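Local coordinates for putative glyoxalase superfamily protein (PDB 3IUZ), which probably acts as an iron(II)-dependent dioxygenase of the 2-oxoadipate dioxygenase/decarboxylase family, converting 2-oxoadipate to 2-hydroxyglutarate with release of carbon dioxide, at residues A[27-32]-A[45-50]. Numbering follows the deposited sequence.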
# COMPACT_ATOMS: atom_id res chain seq x y z
N SER A 27 12.08 -11.19 1.89
CA SER A 27 12.83 -11.30 3.14
C SER A 27 12.02 -10.88 4.31
O SER A 27 11.27 -9.88 4.26
CB SER A 27 14.08 -10.45 3.14
OG SER A 27 14.96 -10.94 2.17
N VAL A 28 12.18 -11.63 5.40
CA VAL A 28 11.62 -11.23 6.66
C VAL A 28 12.75 -10.58 7.42
O VAL A 28 13.81 -11.17 7.62
CB VAL A 28 11.03 -12.45 7.46
CG1 VAL A 28 10.63 -12.04 8.86
CG2 VAL A 28 9.87 -13.04 6.73
N PRO A 29 12.52 -9.39 7.93
CA PRO A 29 13.60 -8.78 8.72
C PRO A 29 13.96 -9.59 9.96
O PRO A 29 13.10 -10.24 10.57
CB PRO A 29 13.02 -7.43 9.13
CG PRO A 29 11.54 -7.54 8.96
CD PRO A 29 11.26 -8.64 8.00
N ASP A 30 15.24 -9.56 10.31
CA ASP A 30 15.73 -10.26 11.47
C ASP A 30 15.45 -9.43 12.69
O ASP A 30 15.33 -8.22 12.61
CB ASP A 30 17.24 -10.46 11.40
CG ASP A 30 17.65 -11.48 10.37
OD1 ASP A 30 16.96 -12.53 10.19
OD2 ASP A 30 18.69 -11.22 9.73
N GLY A 31 15.35 -10.07 13.84
CA GLY A 31 15.19 -9.30 15.06
C GLY A 31 13.81 -8.83 15.45
O GLY A 31 13.68 -7.98 16.31
N LEU A 32 12.74 -9.33 14.84
CA LEU A 32 11.41 -8.88 15.28
C LEU A 32 11.14 -9.45 16.69
O LEU A 32 11.43 -10.64 16.94
CB LEU A 32 10.33 -9.30 14.30
CG LEU A 32 10.44 -8.73 12.88
CD1 LEU A 32 9.23 -9.25 12.06
CD2 LEU A 32 10.55 -7.18 12.83
N ILE A 45 2.76 -9.48 13.35
CA ILE A 45 1.50 -9.28 12.69
C ILE A 45 1.64 -8.21 11.61
O ILE A 45 1.10 -8.35 10.48
CB ILE A 45 0.37 -8.95 13.70
CG1 ILE A 45 0.03 -10.21 14.49
CG2 ILE A 45 -0.89 -8.38 13.01
CD1 ILE A 45 -0.68 -9.90 15.89
N ALA A 46 2.34 -7.13 11.95
CA ALA A 46 2.51 -6.03 11.00
C ALA A 46 3.26 -6.49 9.76
O ALA A 46 2.89 -6.14 8.62
CB ALA A 46 3.21 -4.84 11.65
N GLN A 47 4.33 -7.25 9.97
CA GLN A 47 5.13 -7.80 8.88
C GLN A 47 4.30 -8.78 8.03
O GLN A 47 4.31 -8.66 6.77
CB GLN A 47 6.38 -8.47 9.44
CG GLN A 47 7.24 -9.20 8.42
CD GLN A 47 7.86 -8.31 7.43
OE1 GLN A 47 8.03 -7.11 7.65
NE2 GLN A 47 8.23 -8.90 6.28
N ALA A 48 3.52 -9.66 8.68
CA ALA A 48 2.66 -10.62 7.93
C ALA A 48 1.60 -9.89 7.16
O ALA A 48 1.41 -10.21 5.96
CB ALA A 48 2.07 -11.68 8.78
N LEU A 49 0.94 -8.90 7.78
CA LEU A 49 -0.06 -8.10 7.02
C LEU A 49 0.58 -7.52 5.74
O LEU A 49 -0.01 -7.61 4.65
CB LEU A 49 -0.67 -6.98 7.84
CG LEU A 49 -1.53 -5.94 7.13
CD1 LEU A 49 -2.81 -6.61 6.56
CD2 LEU A 49 -1.85 -4.73 8.02
N ASN A 50 1.77 -6.92 5.90
CA ASN A 50 2.45 -6.30 4.80
C ASN A 50 2.72 -7.27 3.67
O ASN A 50 2.59 -6.90 2.52
CB ASN A 50 3.78 -5.67 5.22
CG ASN A 50 3.58 -4.39 6.00
OD1 ASN A 50 2.45 -3.92 6.10
ND2 ASN A 50 4.68 -3.86 6.63
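Q47 reaches from helix 42-60 to the inner side of the 27-32 loop, where the face of its amide is met by the CD methylene of P29, the proline ring standing steeply to the amide plane. The proline CD sits almost directly above the amide carbon, 3.5 Å from Q47 CD, and is about equally far from the oxygen and nitrogen on either side. P29 CG lies further off, leaning toward the oxygen, at 3.8 Å from Q47 OE1. The glutamine sets out with CG anti to its backbone N (chi1 174°) and then bends at chi2 (66°), which turns the amide broadside and offers one of its faces to the proline. L32 crosses the aliphatic root of this side chain at about a right angle, with its CD1 3.9 Å from Q47 CB. I6 of helix 4-14 touches V28, L32 and Q47, bringing a third part of the fold into the apolar packing.

Beyond the P29 and L32 contacts the fit slackens. V28 CG1 stays 4.4 Å from Q47 CG, and the 3.8 Å between S27 O and Q47 NE2 is a loose approach, not a hydrogen bond. D30 and G31 form the solvent side of the bend; G31 has a positive phi (83°) that suits glycine. In the fold, the contact belongs to a surface loop between helix 16-25 and strand 40-41 that doubles back to pack, through a proline and a leucine, on one long side chain of helix 42-60, the helix immediately after that strand.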